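Local coordinates for protein Phenylalanine/tyrosine ammonia-lyase (Rhodosporidium toruloides, PDB 1Y2M) that catalyses the non-oxidative deamination of L-phenylalanine and L-tyrosine to trans-cinnamate and p-coumarate, releasing ammonium, as a homotetramer, at residues Lys579-Arg584 with Ser602-Thr607; Pro595-Ala600 with Ser632-Thr637; Ser567-Glu572 with Glu610-Thr615; Asp557-Ser562 with Asn623-Ala628; Thr441-Ala446 with Tyr529-Ala534. All blocks are in the same frame, centred on the assembly; numbering follows the deposited sequence.

Contact 1: residues Lys579-Arg584 with Ser602-Thr607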
# COMPACT_ATOMS: atom_id res chain seq x y z
N LYS B 579 48.42 -0.78 19.65
CA LYS B 579 47.27 -1.57 19.35
C LYS B 579 46.21 -1.38 20.43
O LYS B 579 45.03 -1.31 20.14
CB LYS B 579 47.60 -3.03 19.26
CG LYS B 579 48.45 -3.42 18.05
CD LYS B 579 48.55 -4.94 17.76
CE LYS B 579 48.08 -5.85 18.88
NZ LYS B 579 46.59 -6.05 18.85
N THR B 580 46.67 -1.27 21.68
CA THR B 580 45.71 -1.10 22.77
C THR B 580 45.02 0.26 22.65
O THR B 580 43.78 0.38 22.82
CB THR B 580 46.42 -1.21 24.10
OG1 THR B 580 46.92 -2.55 24.28
CG2 THR B 580 45.50 -0.79 25.29
N LEU B 581 45.80 1.30 22.38
CA LEU B 581 45.22 2.63 22.21
C LEU B 581 44.21 2.66 21.04
O LEU B 581 43.09 3.17 21.15
CB LEU B 581 46.30 3.65 22.00
CG LEU B 581 47.24 3.95 23.17
CD1 LEU B 581 48.44 4.71 22.63
CD2 LEU B 581 46.50 4.73 24.26
N ALA B 582 44.57 2.07 19.91
CA ALA B 582 43.70 2.11 18.73
C ALA B 582 42.38 1.46 19.04
O ALA B 582 41.31 2.03 18.78
CB ALA B 582 44.36 1.41 17.53
N LYS B 583 42.44 0.25 19.57
CA LYS B 583 41.23 -0.51 19.79
C LYS B 583 40.34 0.22 20.81
O LYS B 583 39.12 0.35 20.62
CB LYS B 583 41.56 -1.92 20.24
CG LYS B 583 40.35 -2.77 20.59
CD LYS B 583 40.48 -4.26 20.17
CE LYS B 583 39.75 -4.57 18.83
NZ LYS B 583 40.49 -5.57 17.99
N ARG B 584 40.94 0.77 21.86
CA ARG B 584 40.15 1.43 22.90
C ARG B 584 39.53 2.74 22.39
O ARG B 584 38.37 3.02 22.65
CB ARG B 584 41.00 1.70 24.15
CG ARG B 584 40.26 2.35 25.31
CD ARG B 584 38.99 1.58 25.68
NE ARG B 584 38.32 2.16 26.85
CZ ARG B 584 37.18 1.74 27.33
NH1 ARG B 584 36.52 0.77 26.72
NH2 ARG B 584 36.65 2.33 28.39
N SER B 602 45.15 4.71 30.62
CA SER B 602 44.96 3.80 31.73
C SER B 602 45.00 2.36 31.21
O SER B 602 45.72 1.52 31.73
CB SER B 602 43.65 4.05 32.45
OG SER B 602 43.52 3.14 33.53
N PHE B 603 44.24 2.14 30.14
CA PHE B 603 44.25 0.84 29.49
C PHE B 603 45.67 0.52 29.00
O PHE B 603 46.21 -0.57 29.29
CB PHE B 603 43.25 0.83 28.34
CG PHE B 603 42.71 -0.53 27.97
CD1 PHE B 603 43.32 -1.71 28.34
CD2 PHE B 603 41.57 -0.62 27.21
CE1 PHE B 603 42.77 -2.97 27.97
CE2 PHE B 603 41.06 -1.85 26.83
CZ PHE B 603 41.66 -3.01 27.20
N ALA B 604 46.32 1.49 28.35
CA ALA B 604 47.70 1.26 27.89
C ALA B 604 48.69 0.90 29.02
O ALA B 604 49.65 0.10 28.87
CB ALA B 604 48.24 2.43 27.05
N ALA B 605 48.45 1.46 30.20
CA ALA B 605 49.31 1.19 31.35
C ALA B 605 49.26 -0.30 31.73
O ALA B 605 50.25 -0.83 32.19
CB ALA B 605 48.87 2.05 32.53
N GLY B 606 48.07 -0.93 31.58
CA GLY B 606 47.96 -2.39 31.77
C GLY B 606 48.85 -3.15 30.79
O GLY B 606 49.50 -4.10 31.19
N THR B 607 48.94 -2.64 29.56
CA THR B 607 49.81 -3.27 28.55
C THR B 607 51.27 -3.09 28.98
O THR B 607 52.11 -4.02 28.91
CB THR B 607 49.53 -2.66 27.16
OG1 THR B 607 48.17 -2.98 26.77
CG2 THR B 607 50.54 -3.21 26.15
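T580 and T607 share one rotamer, with OG1 beside the backbone N and the methyl anti to it (chi1 -66° in T580). The two side chains slide past each other in opposite directions, and their OG1 atoms meet in a hydrogen bond of 2.8 Å. T580 OG1 is also bonded to the carbonyl oxygen of K576, one turn earlier. The methyl of T580 is thereby left to cover F603: CG2 stands over one face of the ring, shifted toward the rim, 4.2 Å from its centroid in a CH-pi contact. Helices 570-587 and 593-611 form an antiparallel hairpin here, with segment axes 9.0 Å apart at 147°. One turn along, R584 bends at chi2 (53°), and its CD lies at the edge of the F603 ring, in plane, 3.7 Å from CD2. The guanidinium beyond goes to polar partners: NE pairs with D599 OD2, while NH1 bonds to Q587 of its own chain and to Q587 of the second subunit. F603 in turn stacks on F603 of that subunit. L581 CD2 also packs on A604 CB at 4.0 Å.

Contact 2: residues Pro595-Ala600 with Ser632-Thr637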
# COMPACT_ATOMS: atom_id res chain seq x y z
N PRO B 595 38.60 13.04 29.93
CA PRO B 595 38.51 11.64 30.40
C PRO B 595 38.82 10.59 29.33
O PRO B 595 39.26 9.50 29.70
CB PRO B 595 37.06 11.51 30.91
CG PRO B 595 36.30 12.57 30.16
CD PRO B 595 37.32 13.74 30.08
N ARG B 596 38.56 10.88 28.06
CA ARG B 596 38.88 9.96 26.98
C ARG B 596 40.34 9.57 27.01
O ARG B 596 40.69 8.42 26.90
CB ARG B 596 38.56 10.59 25.64
CG ARG B 596 38.63 9.55 24.53
CD ARG B 596 38.21 10.09 23.19
NE ARG B 596 38.07 9.02 22.21
CZ ARG B 596 37.81 9.26 20.93
NH1 ARG B 596 37.65 10.51 20.53
NH2 ARG B 596 37.69 8.27 20.08
N TRP B 597 41.20 10.58 27.09
CA TRP B 597 42.65 10.30 27.01
C TRP B 597 43.19 9.65 28.28
O TRP B 597 44.09 8.82 28.20
CB TRP B 597 43.42 11.56 26.61
CG TRP B 597 43.25 11.76 25.12
CD1 TRP B 597 42.50 12.70 24.48
CD2 TRP B 597 43.78 10.90 24.11
NE1 TRP B 597 42.57 12.50 23.13
CE2 TRP B 597 43.35 11.41 22.87
CE3 TRP B 597 44.58 9.75 24.14
CZ2 TRP B 597 43.70 10.80 21.66
CZ3 TRP B 597 44.95 9.16 22.93
CH2 TRP B 597 44.50 9.70 21.71
N HIS B 598 42.66 10.01 29.44
CA HIS B 598 43.04 9.33 30.65
C HIS B 598 42.58 7.88 30.63
O HIS B 598 43.30 7.01 31.07
CB HIS B 598 42.58 10.11 31.88
CG HIS B 598 43.41 11.33 32.11
ND1 HIS B 598 44.66 11.28 32.68
CD2 HIS B 598 43.19 12.62 31.80
CE1 HIS B 598 45.18 12.49 32.70
NE2 HIS B 598 44.31 13.33 32.19
N ASP B 599 41.39 7.64 30.11
CA ASP B 599 40.92 6.26 29.93
C ASP B 599 41.83 5.42 29.00
O ASP B 599 42.27 4.30 29.33
CB ASP B 599 39.47 6.30 29.43
CG ASP B 599 38.98 4.93 28.97
OD1 ASP B 599 38.34 4.22 29.80
OD2 ASP B 599 39.33 4.53 27.84
N ALA B 600 42.16 5.99 27.86
CA ALA B 600 43.00 5.27 26.88
C ALA B 600 44.36 4.88 27.44
O ALA B 600 44.82 3.73 27.30
CB ALA B 600 43.18 6.11 25.65
N SER B 632 49.64 15.06 26.89
CA SER B 632 50.19 15.30 25.57
C SER B 632 49.11 15.12 24.49
O SER B 632 48.98 15.93 23.56
CB SER B 632 51.39 14.37 25.32
OG SER B 632 51.85 14.46 23.98
N ALA B 633 48.33 14.04 24.58
CA ALA B 633 47.26 13.80 23.61
C ALA B 633 46.15 14.87 23.66
O ALA B 633 45.62 15.30 22.62
CB ALA B 633 46.69 12.44 23.78
N ILE B 634 45.83 15.30 24.88
CA ILE B 634 44.83 16.33 25.07
C ILE B 634 45.31 17.66 24.41
O ILE B 634 44.58 18.28 23.62
CB ILE B 634 44.54 16.52 26.56
CG1 ILE B 634 43.83 15.24 27.11
CG2 ILE B 634 43.66 17.77 26.79
CD1 ILE B 634 43.83 15.06 28.59
N SER B 635 46.53 18.06 24.70
CA SER B 635 47.09 19.27 24.08
C SER B 635 47.19 19.14 22.60
O SER B 635 46.86 20.08 21.89
CB SER B 635 48.49 19.60 24.61
OG SER B 635 48.43 19.62 26.02
N LEU B 636 47.69 18.02 22.11
CA LEU B 636 47.82 17.87 20.67
C LEU B 636 46.45 17.95 19.95
O LEU B 636 46.30 18.57 18.91
CB LEU B 636 48.52 16.57 20.35
CG LEU B 636 48.79 16.21 18.88
CD1 LEU B 636 49.54 17.34 18.15
CD2 LEU B 636 49.62 14.94 18.81
N THR B 637 45.44 17.31 20.54
CA THR B 637 44.10 17.36 19.97
C THR B 637 43.64 18.81 19.86
O THR B 637 43.13 19.23 18.82
CB THR B 637 43.11 16.57 20.85
OG1 THR B 637 43.49 15.20 20.86
CG2 THR B 637 41.71 16.69 20.31
O HOH W 1 41.19 13.23 20.55
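The carbonyl oxygen of A633, the residue whose CB lies on the indole of W597, is gripped twice by T637: by its backbone N at 2.9 Å and by its OG1 at 2.8 Å, the two donors coming from opposite faces of the carbonyl plane. Having given its proton to A633 O, T637 OG1 accepts from a water. That water lies in the indole plane at the ring edge and accepts from W597 NE1 at 3.0 Å, so a relay of three bonds runs from the indole to the A633 carbonyl. The apolar part is tight. A633 CB sits over the middle of the indole, 3.4 Å from the centroid of the six-membered ring and 18° off its normal, a CH-pi contact. Alongside, I634 CG1 packs on W597 CB at 3.7 Å, while I634 CD1 meets the H598 imidazole, 4.0 Å from NE2. An alanine in place of W597 would probably leave a gap over the A633 methyl and deprive the bridging water of its indole donor. The segments run roughly antiparallel at 141°, joining helix 593-611 to helix 619-646. Helix 506-560 adds F544 and F548, which meet the indole, F548 edge-to-face, and helix 570-587 contributes L585, so that W597 lies where four helices converge.

Contact 3: residues Ser567-Glu572 with Glu610-Thr615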
# COMPACT_ATOMS: atom_id res chain seq x y z
N SER B 567 67.50 -4.94 26.43
CA SER B 567 66.42 -5.89 26.25
C SER B 567 65.92 -5.86 24.81
O SER B 567 66.31 -5.01 23.98
CB SER B 567 65.25 -5.54 27.18
OG SER B 567 64.48 -4.46 26.66
N ASN B 568 65.02 -6.78 24.53
CA ASN B 568 64.31 -6.77 23.28
C ASN B 568 62.84 -6.47 23.55
O ASN B 568 61.95 -7.06 22.92
CB ASN B 568 64.51 -8.11 22.56
CG ASN B 568 63.95 -8.11 21.17
OD1 ASN B 568 63.92 -7.05 20.51
ND2 ASN B 568 63.44 -9.26 20.73
N LEU B 569 62.60 -5.47 24.42
CA LEU B 569 61.22 -5.09 24.81
C LEU B 569 60.62 -3.88 24.09
O LEU B 569 59.40 -3.69 24.10
CB LEU B 569 61.15 -4.78 26.31
CG LEU B 569 61.55 -5.92 27.23
CD1 LEU B 569 61.68 -5.41 28.64
CD2 LEU B 569 60.52 -7.00 27.10
N ARG B 570 61.45 -3.07 23.44
CA ARG B 570 60.95 -1.80 22.87
C ARG B 570 60.00 -1.95 21.68
O ARG B 570 58.92 -1.36 21.66
CB ARG B 570 62.11 -0.88 22.52
CG ARG B 570 61.67 0.45 21.94
CD ARG B 570 62.81 1.44 22.01
NE ARG B 570 62.55 2.73 21.34
CZ ARG B 570 62.66 2.94 20.02
NH1 ARG B 570 62.92 1.95 19.17
NH2 ARG B 570 62.45 4.15 19.55
N ASP B 571 60.41 -2.72 20.67
CA ASP B 571 59.52 -3.05 19.53
C ASP B 571 58.20 -3.58 20.03
O ASP B 571 57.14 -3.11 19.63
CB ASP B 571 60.13 -4.14 18.65
CG ASP B 571 60.88 -3.60 17.49
OD1 ASP B 571 61.32 -2.43 17.57
OD2 ASP B 571 61.04 -4.39 16.51
N GLU B 572 58.26 -4.58 20.89
CA GLU B 572 57.04 -5.19 21.39
C GLU B 572 56.15 -4.15 22.09
O GLU B 572 54.93 -4.13 21.91
CB GLU B 572 57.38 -6.31 22.38
CG GLU B 572 56.18 -7.12 22.80
CD GLU B 572 56.43 -8.12 23.93
OE1 GLU B 572 57.59 -8.30 24.38
OE2 GLU B 572 55.42 -8.74 24.35
N GLU B 610 52.29 -5.70 31.63
CA GLU B 610 52.58 -6.98 31.03
C GLU B 610 53.92 -6.97 30.29
O GLU B 610 54.80 -7.76 30.57
CB GLU B 610 51.49 -7.39 30.05
CG GLU B 610 51.71 -8.72 29.38
CD GLU B 610 50.49 -9.23 28.62
OE1 GLU B 610 49.37 -8.66 28.78
OE2 GLU B 610 50.64 -10.22 27.88
N VAL B 611 54.04 -6.05 29.35
CA VAL B 611 55.20 -6.08 28.44
C VAL B 611 56.51 -5.82 29.18
O VAL B 611 57.56 -6.45 28.91
CB VAL B 611 55.01 -5.09 27.27
CG1 VAL B 611 56.28 -5.04 26.45
CG2 VAL B 611 53.83 -5.53 26.42
N LEU B 612 56.45 -4.93 30.16
CA LEU B 612 57.62 -4.57 30.94
C LEU B 612 57.61 -5.21 32.34
O LEU B 612 58.29 -4.74 33.27
CB LEU B 612 57.72 -3.04 31.08
CG LEU B 612 57.87 -2.20 29.79
CD1 LEU B 612 58.25 -0.78 30.14
CD2 LEU B 612 58.85 -2.81 28.78
N SER B 613 56.87 -6.30 32.49
CA SER B 613 56.79 -6.93 33.82
C SER B 613 58.15 -7.40 34.36
O SER B 613 58.30 -7.61 35.58
CB SER B 613 55.86 -8.13 33.79
OG SER B 613 56.45 -9.13 33.00
N SER B 614 59.14 -7.63 33.48
CA SER B 614 60.49 -8.03 33.94
C SER B 614 61.38 -6.88 34.47
O SER B 614 62.48 -7.13 35.03
CB SER B 614 61.24 -8.74 32.81
OG SER B 614 61.60 -7.80 31.81
N THR B 615 60.93 -5.63 34.27
CA THR B 615 61.75 -4.44 34.56
C THR B 615 61.62 -3.89 35.98
O THR B 615 60.75 -4.28 36.75
CB THR B 615 61.41 -3.30 33.61
OG1 THR B 615 60.11 -2.76 33.92
CG2 THR B 615 61.47 -3.78 32.14
O HOH W 2 57.45 -8.71 27.05
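L569 pushes its branched end against the turn that follows helix 593-611, at the far end of the hairpin this helix makes with helix 570-587. Its CD1 touches three residues, lying 3.8 Å from L612 CD2 and 3.9 Å from T615 CG2, with S614 OG close by. On the other branch, L569 CD2 rests on V611 O at 3.5 Å. One turn further, E572 lies alongside V611 in the opposite sense: CG anti to the backbone N (chi1 -172°) and an extended chain bring the carboxylate beside the isopropyl group, E572 CD to V611 CG1 4.0 Å. A water spends both its hydrogens between the segments, donating to E572 OE1 and to V611 O, and so ties the acid to the last turn of the helix. In the next shell, L569 is positioned by an ST turn in which S567 OG accepts from its backbone N at 3.1 Å. R570, beside it, forms a salt bridge with D557. L612 also packs on F560 and L573, and L619 of the second subunit touches both L612 and T615. A type I beta turn from L612 to T615 presents the L612, S614 and T615 side chains to L569. Its closing carbonyl, L612 O, accepts twice from T615: from N at 3.0 Å, and from OG1, which lies in the carbonyl plane on a lone pair at 2.8 Å.

Contact 4: residues Asp557-Ser562 with Asn623-Ala628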
# COMPACT_ATOMS: atom_id res chain seq x y z
N ASP B 557 60.17 6.32 25.11
CA ASP B 557 61.63 6.36 25.26
C ASP B 557 62.06 7.16 26.47
O ASP B 557 62.95 6.74 27.24
CB ASP B 557 62.29 6.97 24.02
CG ASP B 557 62.32 6.02 22.87
OD1 ASP B 557 62.19 4.80 23.10
OD2 ASP B 557 62.51 6.49 21.73
N GLN B 558 61.44 8.31 26.64
CA GLN B 558 61.76 9.18 27.73
C GLN B 558 61.49 8.50 29.08
O GLN B 558 62.33 8.59 29.99
CB GLN B 558 60.96 10.46 27.63
CG GLN B 558 61.21 11.45 28.75
CD GLN B 558 60.32 12.70 28.66
OE1 GLN B 558 59.32 12.72 27.92
NE2 GLN B 558 60.68 13.74 29.41
N HIS B 559 60.36 7.82 29.20
CA HIS B 559 59.96 7.27 30.50
C HIS B 559 60.57 5.92 30.79
O HIS B 559 60.94 5.65 31.93
CB HIS B 559 58.41 7.24 30.62
CG HIS B 559 57.83 8.60 30.80
ND1 HIS B 559 57.56 9.13 32.04
CD2 HIS B 559 57.59 9.59 29.92
CE1 HIS B 559 57.10 10.36 31.91
NE2 HIS B 559 57.12 10.67 30.63
N PHE B 560 60.67 5.08 29.77
CA PHE B 560 61.00 3.68 29.95
C PHE B 560 62.29 3.26 29.28
O PHE B 560 62.74 2.14 29.51
CB PHE B 560 59.89 2.82 29.38
CG PHE B 560 58.51 3.14 29.91
CD1 PHE B 560 58.29 3.50 31.25
CD2 PHE B 560 57.42 3.06 29.07
CE1 PHE B 560 57.00 3.77 31.71
CE2 PHE B 560 56.16 3.32 29.53
CZ PHE B 560 55.95 3.65 30.85
N GLY B 561 62.90 4.13 28.48
CA GLY B 561 64.06 3.71 27.70
C GLY B 561 65.17 3.10 28.55
O GLY B 561 65.77 2.07 28.20
N SER B 562 65.46 3.71 29.69
CA SER B 562 66.58 3.20 30.49
C SER B 562 66.24 1.85 31.11
O SER B 562 67.07 0.96 31.14
CB SER B 562 67.05 4.21 31.54
OG SER B 562 65.98 4.73 32.28
N ASN B 623 52.70 5.29 36.15
CA ASN B 623 51.55 6.22 36.24
C ASN B 623 51.93 7.59 35.68
O ASN B 623 51.13 8.28 35.04
CB ASN B 623 51.07 6.33 37.68
CG ASN B 623 49.72 7.05 37.81
OD1 ASN B 623 48.75 6.73 37.13
ND2 ASN B 623 49.66 8.00 38.74
N ALA B 624 53.17 8.00 35.93
CA ALA B 624 53.69 9.29 35.41
C ALA B 624 53.69 9.34 33.90
O ALA B 624 53.32 10.35 33.31
CB ALA B 624 55.07 9.54 35.94
N TRP B 625 54.13 8.25 33.27
CA TRP B 625 54.06 8.12 31.83
C TRP B 625 52.61 8.26 31.35
O TRP B 625 52.30 9.05 30.44
CB TRP B 625 54.63 6.77 31.42
CG TRP B 625 54.37 6.46 30.02
CD1 TRP B 625 55.02 6.95 28.93
CD2 TRP B 625 53.35 5.59 29.51
NE1 TRP B 625 54.48 6.44 27.78
CE2 TRP B 625 53.45 5.61 28.11
CE3 TRP B 625 52.33 4.82 30.10
CZ2 TRP B 625 52.61 4.87 27.29
CZ3 TRP B 625 51.51 4.08 29.28
CH2 TRP B 625 51.65 4.11 27.91
N LYS B 626 51.72 7.51 31.98
CA LYS B 626 50.29 7.55 31.67
C LYS B 626 49.73 8.99 31.69
O LYS B 626 49.01 9.42 30.79
CB LYS B 626 49.53 6.64 32.66
CG LYS B 626 48.02 6.64 32.50
CD LYS B 626 47.33 7.74 33.29
CE LYS B 626 45.82 7.53 33.35
NZ LYS B 626 45.14 8.47 34.30
N VAL B 627 50.05 9.71 32.75
CA VAL B 627 49.54 11.07 32.90
C VAL B 627 50.16 11.99 31.83
O VAL B 627 49.45 12.77 31.15
CB VAL B 627 49.75 11.58 34.33
CG1 VAL B 627 49.42 13.05 34.40
CG2 VAL B 627 48.86 10.81 35.31
N ALA B 628 51.47 11.90 31.66
CA ALA B 628 52.14 12.76 30.66
C ALA B 628 51.62 12.44 29.27
O ALA B 628 51.39 13.32 28.45
CB ALA B 628 53.63 12.58 30.71
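H559 and W625 bring the backbones closest, with CA atoms 6.1 Å apart, where the last turn of helix 506-560 meets the N-terminal half of helix 619-646. The H559 imidazole lies against the opposing backbone: W625 CA stands over its face, 3.8 Å from the centroid, in a CH-pi contact. The indole presents its edge to the same imidazole, an offset edge-to-face pair with planes at 70°, and H559 CG lies in the indole plane at that edge. One turn after W625, A628 CB approaches H559 NE2 at 4.0 Å. F560 comes to the indole differently. W625 CG, anti to its backbone N (chi1 170°), is carried toward F560. The tip of the F560 ring lies over one indole face, CZ 3.3 Å from W625 CG, and the two planes are inclined at 47°, neither stacked nor edge-to-face. F560 CZ is also tight against W625 CB, at 3.4 Å. H559 CB covers part of one F560 face, so the three side chains brace one another. An alanine in place of W625 would probably open a gap over the F560 tip, leave the H559 imidazole without its edge-to-face partner, and leave F601, A604 and V608 of helix 593-611 short of packing. H559, F560 and W625 together make an aromatic cluster, pinning the end of the long helix 506-560 into an antiparallel bundle of four successive helices.

Contact 5: residues Thr441-Ala446 with Tyr529-Ala534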
# COMPACT_ATOMS: atom_id res chain seq x y z
N THR B 441 22.82 6.55 8.80
CA THR B 441 22.53 6.30 10.21
C THR B 441 23.62 5.43 10.85
O THR B 441 23.91 5.53 12.04
CB THR B 441 21.10 5.80 10.38
OG1 THR B 441 20.70 6.01 11.77
CG2 THR B 441 20.97 4.37 9.98
N GLU B 442 24.30 4.61 10.05
CA GLU B 442 25.46 3.87 10.52
C GLU B 442 26.58 4.83 10.86
O GLU B 442 27.22 4.73 11.92
CB GLU B 442 25.89 2.87 9.45
CG GLU B 442 27.11 2.03 9.82
CD GLU B 442 27.51 1.05 8.73
OE1 GLU B 442 26.73 0.81 7.76
OE2 GLU B 442 28.66 0.53 8.84
N MSE B 443 26.82 5.77 9.97
CA MSE B 443 27.86 6.77 10.14
C MSE B 443 27.62 7.65 11.37
O MSE B 443 28.59 8.11 11.96
CB MSE B 443 27.99 7.67 8.89
CG MSE B 443 29.16 8.51 8.92
SE MSE B 443 29.41 9.47 7.20
CE MSE B 443 27.66 10.40 7.17
N LEU B 444 26.36 7.90 11.71
CA LEU B 444 25.97 8.70 12.87
C LEU B 444 25.84 7.89 14.17
O LEU B 444 25.40 8.43 15.22
CB LEU B 444 24.65 9.42 12.57
CG LEU B 444 24.75 10.41 11.39
CD1 LEU B 444 23.38 11.15 11.26
CD2 LEU B 444 25.91 11.33 11.47
N ASN B 445 26.15 6.61 14.09
CA ASN B 445 26.13 5.71 15.25
C ASN B 445 27.52 5.50 15.79
O ASN B 445 28.37 4.87 15.15
CB ASN B 445 25.50 4.37 14.82
CG ASN B 445 25.22 3.45 16.00
OD1 ASN B 445 26.05 3.32 16.90
ND2 ASN B 445 24.06 2.81 16.01
N ALA B 446 27.76 6.03 16.99
CA ALA B 446 29.10 6.02 17.61
C ALA B 446 29.62 4.62 17.80
O ALA B 446 30.81 4.38 17.78
CB ALA B 446 29.02 6.73 18.99
N TYR B 529 25.32 16.89 3.80
CA TYR B 529 25.73 17.76 4.93
C TYR B 529 26.57 16.95 5.92
O TYR B 529 27.66 17.37 6.33
CB TYR B 529 24.51 18.37 5.61
CG TYR B 529 24.88 19.15 6.84
CD1 TYR B 529 25.16 20.51 6.78
CD2 TYR B 529 24.97 18.52 8.06
CE1 TYR B 529 25.52 21.20 7.91
CE2 TYR B 529 25.36 19.22 9.20
CZ TYR B 529 25.63 20.55 9.12
OH TYR B 529 26.00 21.23 10.28
N CYS B 530 26.04 15.78 6.30
CA CYS B 530 26.69 14.96 7.35
C CYS B 530 28.03 14.36 6.92
O CYS B 530 29.02 14.40 7.67
CB CYS B 530 25.80 13.90 7.87
SG CYS B 530 24.31 14.45 8.71
N VAL B 531 28.06 13.81 5.71
CA VAL B 531 29.29 13.14 5.25
C VAL B 531 30.43 14.13 5.18
O VAL B 531 31.58 13.79 5.41
CB VAL B 531 29.06 12.33 3.92
CG1 VAL B 531 29.09 13.28 2.70
CG2 VAL B 531 30.11 11.23 3.76
N LEU B 532 30.15 15.38 4.83
CA LEU B 532 31.23 16.37 4.73
C LEU B 532 31.79 16.69 6.13
O LEU B 532 33.00 16.81 6.29
CB LEU B 532 30.74 17.66 4.07
CG LEU B 532 30.25 17.44 2.66
CD1 LEU B 532 29.56 18.68 2.17
CD2 LEU B 532 31.37 16.98 1.69
N GLN B 533 30.89 16.80 7.11
CA GLN B 533 31.35 16.94 8.51
C GLN B 533 32.19 15.77 8.91
O GLN B 533 33.28 15.96 9.49
CB GLN B 533 30.20 17.08 9.47
CG GLN B 533 30.66 17.24 10.93
CD GLN B 533 30.99 18.67 11.37
OE1 GLN B 533 31.07 19.62 10.58
NE2 GLN B 533 31.22 18.81 12.69
N ALA B 534 31.72 14.56 8.61
CA ALA B 534 32.48 13.35 8.97
C ALA B 534 33.85 13.35 8.31
O ALA B 534 34.86 13.01 8.92
CB ALA B 534 31.69 12.12 8.56
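Apolar packing makes up this contact, and M443, built as selenomethionine, carries most of it. Its chain runs out with CG anti to the backbone N, then bends at chi3 (58°), which turns CE onto the surface of helix 506-560. There CE touches backbone as well as side chain, 3.7 Å from V531 CA and 4.0 Å from C530 CB. The selenium, at the bend, touches both A534 CB (3.8 Å) and V531 CG2 (3.9 Å). L444 adds a looser touch, with CD1 4.3 Å from C530 SG. A303 of helix 273-303 packs against both M443 and A534, adding a third helix to the same apolar layer.

Polar interactions lie around this layer: the Q533 side-chain amide, for one, bonds to L456 O and to the backbone N of R678. Through M443 and L444 the C-terminal end of helix 416-443, and the residue after it, pack on helix 506-560 within the central helical bundle of the PAL/histidase fold, and the L444 side chain comes within about 7 Å of that of K468, a cinnamate-binding residue.

Overall arrangement
Contact 5 comes first along the chain, in the central bundle, centred about 19 Å from the chain's centre. The other four are centred about 42 to 57 Å from the chain's centre, in the helical extension that probably corresponds to the shielding domain of eukaryotic phenylalanine ammonia-lyases. Helix 506-560 serves contact 5 and, at its far end, contact 4, their centres about 36 Å apart. Helices 570-587, 593-611 and 619-646 then complete an antiparallel bundle. The centres of contacts 1 and 3 are about 15 Å apart along one hairpin, within the span bounded by contact 4; contact 2 interleaves with all three. Contacts 1 to 4 also touch the second subunit, so the bundle both packs the extension together and joins two subunits.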